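PDB 7CFA: R.Pab1 family restriction endonuclease from Campylobacter coli, which acts as a restriction DNA glycosylase, probably excising a base from its recognition sequence in DNA and so opening the way to strand cleavage. Local coordinates for residues A[115-120]-A[138-143]; A[154-159]-A[169-174]; A[12-17]-A[191-196]. The protein carries 2 engineered substitutions. All coordinates share one frame; numbering follows the deposited sequence.

Contact 1: A[115-120]-A[138-143]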
loop_
_atom_site.group_PDB
_atom_site.type_symbol
_atom_site.label_atom_id
_atom_site.label_comp_id
_atom_site.label_asym_id
_atom_site.label_seq_id
_atom_site.Cartn_x
_atom_site.Cartn_y
_atom_site.Cartn_z
ATOM N N MET A 115 16.355 -7.172 -4.775
ATOM C CA MET A 115 15.087 -6.712 -5.323
ATOM C C MET A 115 15.085 -5.192 -5.410
ATOM O O MET A 115 15.433 -4.504 -4.444
ATOM C CB MET A 115 13.922 -7.210 -4.472
ATOM C CG MET A 115 13.751 -8.725 -4.495
ATOM S SD MET A 115 13.489 -9.391 -6.157
ATOM C CE MET A 115 15.072 -10.154 -6.489
ATOM N N LYS A 116 14.705 -4.672 -6.571
ATOM C CA LYS A 116 14.779 -3.248 -6.852
ATOM C C LYS A 116 13.405 -2.712 -7.222
ATOM O O LYS A 116 12.673 -3.331 -8.000
ATOM C CB LYS A 116 15.768 -2.959 -7.988
ATOM C CG LYS A 116 17.183 -3.463 -7.733
ATOM C CD LYS A 116 17.837 -2.741 -6.560
ATOM C CE LYS A 116 19.215 -3.316 -6.263
ATOM N NZ LYS A 116 19.771 -2.820 -4.973
ATOM N N ILE A 117 13.062 -1.565 -6.650
ATOM C CA ILE A 117 11.903 -0.796 -7.079
ATOM C C ILE A 117 12.355 0.157 -8.175
ATOM O O ILE A 117 13.326 0.904 -8.000
ATOM C CB ILE A 117 11.276 -0.039 -5.896
ATOM C CG1 ILE A 117 10.727 -1.035 -4.869
ATOM C CG2 ILE A 117 10.181 0.902 -6.376
ATOM C CD1 ILE A 117 10.103 -0.388 -3.652
ATOM N N ASN A 118 11.667 0.120 -9.312
ATOM C CA ASN A 118 12.071 0.847 -10.506
ATOM C C ASN A 118 11.165 2.045 -10.742
ATOM O O ASN A 118 9.950 1.971 -10.530
ATOM C CB ASN A 118 12.034 -0.058 -11.741
ATOM C CG ASN A 118 13.094 -1.134 -11.710
ATOM O OD1 ASN A 118 14.218 -0.903 -11.272
ATOM N ND2 ASN A 118 12.742 -2.322 -12.187
ATOM N N ARG A 119 11.762 3.145 -11.191
ATOM C CA ARG A 119 11.029 4.288 -11.715
ATOM C C ARG A 119 11.383 4.422 -13.187
ATOM O O ARG A 119 12.565 4.470 -13.540
ATOM C CB ARG A 119 11.368 5.569 -10.950
ATOM C CG ARG A 119 10.956 5.539 -9.491
ATOM C CD ARG A 119 11.347 6.827 -8.782
ATOM N NE ARG A 119 11.001 6.799 -7.364
ATOM C CZ ARG A 119 9.880 7.302 -6.857
ATOM N NH1 ARG A 119 8.989 7.878 -7.653
ATOM N NH2 ARG A 119 9.649 7.232 -5.552
ATOM N N THR A 120 10.367 4.469 -14.043
ATOM C CA THR A 120 10.631 4.507 -15.469
ATOM C C THR A 120 10.830 5.944 -15.942
ATOM O O THR A 120 10.547 6.914 -15.234
ATOM C CB THR A 120 9.492 3.860 -16.257
ATOM O OG1 THR A 120 8.324 4.689 -16.178
ATOM C CG2 THR A 120 9.171 2.483 -15.703
ATOM N N SER A 138 7.535 0.645 -10.450
ATOM C CA SER A 138 7.355 -0.796 -10.563
ATOM C C SER A 138 7.861 -1.484 -9.303
ATOM O O SER A 138 9.017 -1.301 -8.908
ATOM C CB SER A 138 8.078 -1.341 -11.794
ATOM O OG SER A 138 7.545 -0.776 -12.978
ATOM N N TYR A 139 6.990 -2.271 -8.678
ATOM C CA TYR A 139 7.310 -2.997 -7.464
ATOM C C TYR A 139 7.417 -4.479 -7.764
ATOM O O TYR A 139 6.476 -5.064 -8.321
ATOM C CB TYR A 139 6.242 -2.762 -6.393
ATOM C CG TYR A 139 6.102 -1.319 -5.976
ATOM C CD1 TYR A 139 5.300 -0.440 -6.697
ATOM C CD2 TYR A 139 6.765 -0.833 -4.859
ATOM C CE1 TYR A 139 5.168 0.882 -6.316
ATOM C CE2 TYR A 139 6.640 0.484 -4.471
ATOM C CZ TYR A 139 5.841 1.338 -5.203
ATOM O OH TYR A 139 5.714 2.652 -4.820
ATOM N N PRO A 140 8.532 -5.115 -7.427
ATOM C CA PRO A 140 8.655 -6.553 -7.654
ATOM C C PRO A 140 7.949 -7.347 -6.571
ATOM O O PRO A 140 7.771 -6.893 -5.438
ATOM C CB PRO A 140 10.169 -6.783 -7.606
ATOM C CG PRO A 140 10.651 -5.752 -6.644
ATOM C CD PRO A 140 9.758 -4.541 -6.844
ATOM N N LEU A 141 7.535 -8.552 -6.942
ATOM C CA LEU A 141 7.041 -9.513 -5.972
ATOM C C LEU A 141 7.625 -10.873 -6.307
ATOM O O LEU A 141 7.738 -11.240 -7.481
ATOM C CB LEU A 141 5.506 -9.562 -5.943
ATOM C CG LEU A 141 4.726 -9.963 -7.193
ATOM C CD1 LEU A 141 4.408 -11.449 -7.184
ATOM C CD2 LEU A 141 3.450 -9.144 -7.301
ATOM N N LEU A 142 8.020 -11.603 -5.272
ATOM C CA LEU A 142 8.572 -12.940 -5.414
ATOM C C LEU A 142 7.556 -13.948 -4.905
ATOM O O LEU A 142 6.974 -13.761 -3.831
ATOM C CB LEU A 142 9.889 -13.075 -4.647
ATOM C CG LEU A 142 11.055 -12.215 -5.136
ATOM C CD1 LEU A 142 12.282 -12.437 -4.265
ATOM C CD2 LEU A 142 11.370 -12.517 -6.595
ATOM N N VAL A 143 7.339 -15.007 -5.678
ATOM C CA VAL A 143 6.443 -16.093 -5.304
ATOM C C VAL A 143 7.264 -17.366 -5.190
ATOM O O VAL A 143 8.007 -17.717 -6.115
ATOM C CB VAL A 143 5.300 -16.268 -6.320
ATOM C CG1 VAL A 143 4.521 -17.542 -6.027
ATOM C CG2 VAL A 143 4.377 -15.058 -6.291
#
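Two backbone hydrogen bonds fix the register between 115-120 and 138-143, and both join the same two residues. Asn118 N donates to Ser138 O at 3.0 Å, and Ser138 N returns a bond to Asn118 O at 2.8 Å. The N-H...O angles, 164° and 169°, are nearly straight, and each donor lies in the plane of the carbonyl it meets, as in a regular antiparallel hydrogen-bonded pair. One residue before this pair the backbones still touch: Ile117 CA makes a CA-H...O contact with Ser138 O at 3.5 Å.

Apolar packing carries the rest. Ile117 has CG1 anti to its carbonyl carbon and an extended chi2; it crosses Tyr139 obliquely, CD1 lying against the CD2-CE2 side of the ring, 3.6 Å from Tyr139 CD2. Its other branch, CG2, sits over one face of that ring, so both branches meet the same side chain. The Ile117 and Pro140 side chains cross at about a right angle, with Ile117 CG1 4.1 Å from Pro140 CD. Pro140 CD and CG both lie against Lys116 O, CD at 3.4 Å. Farther back, Met115, the first residue out of helix 111-114, bends at chi2 and chi3 and meets Leu142 tip to tip, its SD 3.8 Å from Leu142 CD1.

Tyr139 OH is hydrogen-bonded to Glu159 of the same chain. Two polar groups reach the second subunit: Ser138 OG bonds Ser138 OG of that chain, and Lys116 O accepts from Tyr136 OH of that chain. Residues 138-143 also pair antiparallel with a strand of the second subunit, which extends the sheet from one subunit into the other. Asn118 opens strand 118-127, so the pair lies at the open end of the beta hairpin 118-127/130-145, consistent with the continuous curved sheet of R.PabI-family dimers, the half-pipe fold.

Contact 2: A[154-159]-A[169-174]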
loop_
_atom_site.group_PDB
_atom_site.type_symbol
_atom_site.label_atom_id
_atom_site.label_comp_id
_atom_site.label_asym_id
_atom_site.label_seq_id
_atom_site.Cartn_x
_atom_site.Cartn_y
_atom_site.Cartn_z
ATOM N N GLU A 154 4.318 -15.363 -0.882
ATOM C CA GLU A 154 4.635 -14.240 -1.749
ATOM C C GLU A 154 5.257 -13.118 -0.932
ATOM O O GLU A 154 4.791 -12.799 0.166
ATOM C CB GLU A 154 3.394 -13.738 -2.493
ATOM C CG GLU A 154 2.168 -13.522 -1.627
ATOM C CD GLU A 154 0.946 -13.162 -2.450
ATOM O OE1 GLU A 154 1.066 -13.093 -3.691
ATOM O OE2 GLU A 154 -0.135 -12.949 -1.859
ATOM N N ILE A 155 6.320 -12.533 -1.474
ATOM C CA ILE A 155 7.055 -11.458 -0.820
ATOM C C ILE A 155 6.803 -10.175 -1.596
ATOM O O ILE A 155 7.179 -10.064 -2.770
ATOM C CB ILE A 155 8.556 -11.771 -0.735
ATOM C CG1 ILE A 155 8.775 -13.066 0.052
ATOM C CG2 ILE A 155 9.306 -10.613 -0.094
ATOM C CD1 ILE A 155 10.207 -13.532 0.081
ATOM N N ILE A 156 6.157 -9.213 -0.947
ATOM C CA ILE A 156 5.895 -7.908 -1.541
ATOM C C ILE A 156 7.025 -6.965 -1.155
ATOM O O ILE A 156 7.379 -6.854 0.025
ATOM C CB ILE A 156 4.534 -7.359 -1.083
ATOM C CG1 ILE A 156 3.417 -8.353 -1.412
ATOM C CG2 ILE A 156 4.259 -6.011 -1.729
ATOM C CD1 ILE A 156 3.311 -8.688 -2.882
ATOM N N ILE A 157 7.595 -6.288 -2.147
ATOM C CA ILE A 157 8.716 -5.378 -1.943
ATOM C C ILE A 157 8.190 -3.948 -1.978
ATOM O O ILE A 157 7.623 -3.511 -2.987
ATOM C CB ILE A 157 9.808 -5.590 -3.002
ATOM C CG1 ILE A 157 10.282 -7.046 -3.003
ATOM C CG2 ILE A 157 10.976 -4.649 -2.758
ATOM C CD1 ILE A 157 10.888 -7.494 -1.690
ATOM N N LYS A 158 8.380 -3.217 -0.881
ATOM C CA LYS A 158 7.980 -1.820 -0.778
ATOM C C LYS A 158 9.158 -0.993 -0.278
ATOM O O LYS A 158 10.192 -1.527 0.132
ATOM C CB LYS A 158 6.772 -1.647 0.153
ATOM C CG LYS A 158 5.479 -2.258 -0.370
ATOM C CD LYS A 158 4.975 -1.534 -1.611
ATOM C CE LYS A 158 3.671 -2.142 -2.107
ATOM N NZ LYS A 158 3.131 -1.435 -3.302
ATOM N N GLU A 159 8.993 0.328 -0.315
ATOM C CA GLU A 159 10.046 1.223 0.148
ATOM C C GLU A 159 10.164 1.170 1.665
ATOM O O GLU A 159 9.168 1.018 2.377
ATOM C CB GLU A 159 9.768 2.663 -0.290
ATOM C CG GLU A 159 9.551 2.858 -1.782
ATOM C CD GLU A 159 8.093 2.733 -2.179
ATOM O OE1 GLU A 159 7.302 2.199 -1.374
ATOM O OE2 GLU A 159 7.740 3.173 -3.294
ATOM N N MET A 169 7.685 -7.962 2.646
ATOM C CA MET A 169 6.612 -8.473 3.489
ATOM C C MET A 169 6.208 -9.841 2.963
ATOM O O MET A 169 5.798 -9.967 1.804
ATOM C CB MET A 169 5.413 -7.525 3.500
ATOM C CG MET A 169 5.557 -6.330 4.431
ATOM S SD MET A 169 6.848 -5.174 3.930
ATOM C CE MET A 169 6.220 -4.633 2.343
ATOM N N LEU A 170 6.327 -10.860 3.808
ATOM C CA LEU A 170 6.033 -12.229 3.408
ATOM C C LEU A 170 4.590 -12.568 3.756
ATOM O O LEU A 170 4.133 -12.300 4.871
ATOM C CB LEU A 170 6.993 -13.206 4.090
ATOM C CG LEU A 170 7.003 -14.665 3.618
ATOM C CD1 LEU A 170 8.401 -15.247 3.743
ATOM C CD2 LEU A 170 6.013 -15.509 4.409
ATOM N N TYR A 171 3.880 -13.154 2.797
ATOM C CA TYR A 171 2.507 -13.598 2.986
ATOM C C TYR A 171 2.432 -15.093 2.720
ATOM O O TYR A 171 2.982 -15.578 1.727
ATOM C CB TYR A 171 1.548 -12.839 2.066
ATOM C CG TYR A 171 1.451 -11.363 2.381
ATOM C CD1 TYR A 171 2.354 -10.457 1.837
ATOM C CD2 TYR A 171 0.463 -10.877 3.227
ATOM C CE1 TYR A 171 2.272 -9.108 2.125
ATOM C CE2 TYR A 171 0.372 -9.528 3.521
ATOM C CZ TYR A 171 1.280 -8.648 2.967
ATOM O OH TYR A 171 1.197 -7.306 3.255
ATOM N N PHE A 172 1.765 -15.815 3.612
ATOM C CA PHE A 172 1.592 -17.257 3.498
ATOM C C PHE A 172 0.181 -17.532 2.994
ATOM O O PHE A 172 -0.797 -17.094 3.610
ATOM C CB PHE A 172 1.844 -17.928 4.849
ATOM C CG PHE A 172 1.777 -19.426 4.813
ATOM C CD1 PHE A 172 2.347 -20.138 3.770
ATOM C CD2 PHE A 172 1.161 -20.124 5.839
ATOM C CE1 PHE A 172 2.293 -21.519 3.747
ATOM C CE2 PHE A 172 1.105 -21.502 5.822
ATOM C CZ PHE A 172 1.671 -22.201 4.775
ATOM N N CYS A 173 0.074 -18.242 1.873
ATOM C CA CYS A 173 -1.197 -18.408 1.183
ATOM C C CYS A 173 -1.503 -19.878 0.930
ATOM O O CYS A 173 -0.602 -20.685 0.675
ATOM C CB CYS A 173 -1.205 -17.645 -0.147
ATOM S SG CYS A 173 -0.800 -15.889 0.005
ATOM N N PHE A 174 -2.788 -20.209 0.986
ATOM C CA PHE A 174 -3.280 -21.561 0.755
ATOM C C PHE A 174 -4.799 -21.498 0.595
ATOM O O PHE A 174 -5.439 -20.573 1.107
ATOM C CB PHE A 174 -2.896 -22.504 1.906
ATOM C CG PHE A 174 -3.255 -21.980 3.263
ATOM C CD1 PHE A 174 -4.505 -22.226 3.808
ATOM C CD2 PHE A 174 -2.341 -21.245 3.998
ATOM C CE1 PHE A 174 -4.836 -21.742 5.058
ATOM C CE2 PHE A 174 -2.666 -20.760 5.248
ATOM C CZ PHE A 174 -3.915 -21.008 5.779
#
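Met169 has the largest surface buried by this pairing, 94 Å², and meets the opposite strand with both backbone and side chain. Its N donates to Ile156 O at 2.9 Å, while its O accepts from Ile156 N at the same length, so the two residues form a hydrogen-bonded antiparallel pair. Bends at chi2 (66°) and chi3 (63°) turn the terminal methyl toward the partner strand, bringing Met169 CE to 3.4 Å from Ile156 O. The same methyl abuts the aliphatic stem of Lys158, 3.7 Å from its CG, the two chains crossing at about a right angle.

Glu154, next with 80 Å², pairs with Tyr171 in the same way: Tyr171 N donates to Glu154 O at 2.8 Å and Glu154 N to Tyr171 O at 2.9 Å. Between these two pairs Ile155 faces Leu170 as a non-hydrogen-bonded pair, their side chains turned to the other side of the sheet, where helix 208-219 packs on them through Ile217. This is the two-residue alternation of the hairpin 152-159/166-175, set inside the large antiparallel sheet of the chain and flanked by strands 130-145 and 47-51.

The Glu154 side chain takes the crowded first torsion, CG between backbone N and carbonyl carbon (chi1 48°), then runs extended. Its CG lies 3.8 Å from Tyr171 CB, and its carboxylate plane stands nearly perpendicular to the Tyr171 ring. OE2 comes 3.5 Å from Cys173 SG. That oxygen has a salt bridge with Lys24, which probably helps it tolerate the nearby carboxylate of Glu50.

Tyr171, with 60 Å² buried, turns its ring edge to Glu154 O, which lies in the ring plane. Ile156 CG1 approaches the same ring obliquely, 3.8 Å from Tyr171 CE1.

Contact 3: A[12-17]-A[191-196]. Engineered in segment 191-196: Ser192 (natural residue Cys).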
loop_
_atom_site.group_PDB
_atom_site.type_symbol
_atom_site.label_atom_id
_atom_site.label_comp_id
_atom_site.label_asym_id
_atom_site.label_seq_id
_atom_site.Cartn_x
_atom_site.Cartn_y
_atom_site.Cartn_z
ATOM N N LEU A 12 -7.347 -19.860 12.727
ATOM C CA LEU A 12 -7.195 -18.669 11.896
ATOM C C LEU A 12 -8.525 -17.934 11.832
ATOM O O LEU A 12 -9.525 -18.506 11.353
ATOM C CB LEU A 12 -6.719 -19.043 10.491
ATOM C CG LEU A 12 -5.352 -19.718 10.410
ATOM C CD1 LEU A 12 -5.084 -20.185 8.992
ATOM C CD2 LEU A 12 -4.266 -18.765 10.878
ATOM N N PRO A 13 -8.597 -16.682 12.291
ATOM C CA PRO A 13 -9.845 -15.911 12.161
ATOM C C PRO A 13 -10.125 -15.599 10.700
ATOM O O PRO A 13 -9.317 -14.956 10.025
ATOM C CB PRO A 13 -9.562 -14.638 12.971
ATOM C CG PRO A 13 -8.386 -14.983 13.847
ATOM C CD PRO A 13 -7.570 -15.947 13.045
ATOM N N LEU A 14 -11.274 -16.061 10.210
ATOM C CA LEU A 14 -11.627 -15.888 8.804
ATOM C C LEU A 14 -12.341 -14.561 8.561
ATOM O O LEU A 14 -11.852 -13.714 7.808
ATOM C CB LEU A 14 -12.488 -17.066 8.334
ATOM C CG LEU A 14 -11.801 -18.431 8.382
ATOM C CD1 LEU A 14 -12.730 -19.514 7.869
ATOM C CD2 LEU A 14 -10.506 -18.406 7.584
ATOM N N THR A 15 -13.501 -14.368 9.192
ATOM C CA THR A 15 -14.272 -13.136 9.035
ATOM C C THR A 15 -13.614 -12.038 9.865
ATOM O O THR A 15 -14.042 -11.697 10.970
ATOM C CB THR A 15 -15.723 -13.348 9.445
ATOM O OG1 THR A 15 -15.776 -13.793 10.806
ATOM C CG2 THR A 15 -16.380 -14.384 8.548
ATOM N N SER A 16 -12.547 -11.469 9.307
ATOM C CA SER A 16 -11.811 -10.403 9.974
ATOM C C SER A 16 -11.090 -9.564 8.931
ATOM O O SER A 16 -10.450 -10.109 8.028
ATOM C CB SER A 16 -10.810 -10.972 10.985
ATOM O OG SER A 16 -10.092 -9.933 11.630
ATOM N N VAL A 17 -11.202 -8.243 9.058
ATOM C CA VAL A 17 -10.504 -7.305 8.195
ATOM C C VAL A 17 -9.584 -6.454 9.062
ATOM O O VAL A 17 -9.689 -6.436 10.289
ATOM C CB VAL A 17 -11.467 -6.416 7.385
ATOM C CG1 VAL A 17 -12.281 -7.260 6.416
ATOM C CG2 VAL A 17 -12.376 -5.634 8.319
ATOM N N ARG A 191 -19.649 -23.270 0.279
ATOM C CA ARG A 191 -20.327 -22.843 1.496
ATOM C C ARG A 191 -19.813 -21.468 1.895
ATOM O O ARG A 191 -18.626 -21.173 1.735
ATOM C CB ARG A 191 -20.109 -23.845 2.638
ATOM C CG ARG A 191 -20.785 -23.444 3.941
ATOM C CD ARG A 191 -20.630 -24.504 5.019
ATOM N NE ARG A 191 -19.246 -24.662 5.460
ATOM C CZ ARG A 191 -18.681 -23.944 6.425
ATOM N NH1 ARG A 191 -19.374 -23.004 7.051
ATOM N NH2 ARG A 191 -17.419 -24.163 6.764
ATOM N N SER A 192 -20.713 -20.635 2.411
ATOM C CA SER A 192 -20.333 -19.317 2.894
ATOM C C SER A 192 -19.761 -19.412 4.303
ATOM O O SER A 192 -20.099 -20.311 5.077
ATOM C CB SER A 192 -21.532 -18.369 2.880
ATOM O OG SER A 192 -22.556 -18.827 3.746
ATOM N N ILE A 193 -18.879 -18.471 4.629
ATOM C CA ILE A 193 -18.241 -18.450 5.939
ATOM C C ILE A 193 -19.168 -17.765 6.934
ATOM O O ILE A 193 -19.629 -16.642 6.702
ATOM C CB ILE A 193 -16.877 -17.746 5.872
ATOM C CG1 ILE A 193 -15.993 -18.401 4.810
ATOM C CG2 ILE A 193 -16.191 -17.791 7.228
ATOM C CD1 ILE A 193 -14.622 -17.775 4.684
ATOM N N GLU A 194 -19.448 -18.446 8.042
ATOM C CA GLU A 194 -20.306 -17.883 9.070
ATOM C C GLU A 194 -19.582 -16.768 9.821
ATOM O O GLU A 194 -18.359 -16.611 9.735
ATOM C CB GLU A 194 -20.758 -18.970 10.045
ATOM C CG GLU A 194 -21.494 -20.126 9.385
ATOM C CD GLU A 194 -21.888 -21.207 10.374
ATOM O OE1 GLU A 194 -21.534 -21.080 11.564
ATOM O OE2 GLU A 194 -22.549 -22.183 9.961
ATOM N N SER A 195 -20.364 -15.985 10.559
ATOM C CA SER A 195 -19.814 -14.864 11.309
ATOM C C SER A 195 -18.922 -15.372 12.430
ATOM O O SER A 195 -19.295 -16.292 13.165
ATOM C CB SER A 195 -20.936 -13.999 11.880
ATOM O OG SER A 195 -20.409 -12.878 12.571
ATOM N N LYS A 196 -17.734 -14.777 12.549
ATOM C CA LYS A 196 -16.763 -15.111 13.591
ATOM C C LYS A 196 -16.244 -16.537 13.461
ATOM O O LYS A 196 -15.633 -17.064 14.395
ATOM C CB LYS A 196 -17.348 -14.904 14.990
ATOM C CG LYS A 196 -17.841 -13.491 15.269
ATOM C CD LYS A 196 -18.411 -13.376 16.678
ATOM C CE LYS A 196 -18.981 -11.987 16.954
ATOM N NZ LYS A 196 -19.564 -11.909 18.327
#
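Where strand 8-13 ends, the chain swings through an inverse gamma turn centred on Thr15 and closed by a weak bond from Ser16 N to Leu14 O at 2.8 Å; this turn meets the loop that follows the short, weakly bonded strand at about 191-192. Leu12 is still in strand 8-13, its backbone bonded to Gly199 in the two-stranded sheet 8-13/198-203. Leu14 follows, buried, with an extended chi2 that carries CD1 to 3.9 Å from Ile193 CG2; the two side chains cross at about a right angle. Leu14 also packs on Leu179, Phe188 and Ile23, while Ile193 rests on Ile43 of strand 42-43.

At the apex of the turn, Thr15 has the largest surface buried here, 75 Å², and its two branches divide the work. CG2, anti to the carbonyl carbon, slides past Ile193, 3.7 Å from its CG2, and also comes within 3.2 Å of Glu194 O. The hydroxyl takes the crowded place between backbone N and carbonyl carbon (chi1 58°). There Thr15 OG1 accepts a weak hydrogen bond from Lys196 N, 2.8 Å long but bent to 130° at the hydrogen.

Contacts 1 and 2 are successive hairpin pairings of one sheet, their centres 12 Å apart. The seam between them is strand 130-145 against strand 152-159: Leu142 O lies 2.7 Å from Ile155 N, and Tyr139 OH 2.6 Å from Glu159 OE2, both probable hydrogen bonds. Contact 1 is part of the dimer interface, and contact 2 is near the middle of the chain. Contact 3 is peripheral, its centre about 22 Å from that of contact 2 and 33 Å from that of contact 1; it touches contact 2 where Phe174 CZ lies 3.5 Å from Leu12 CD1, whereas the nearest atoms of contacts 1 and 3 are about 18 Å apart. If the sheet serves DNA binding as in R.PabI, contacts 1 and 2 belong to that framework.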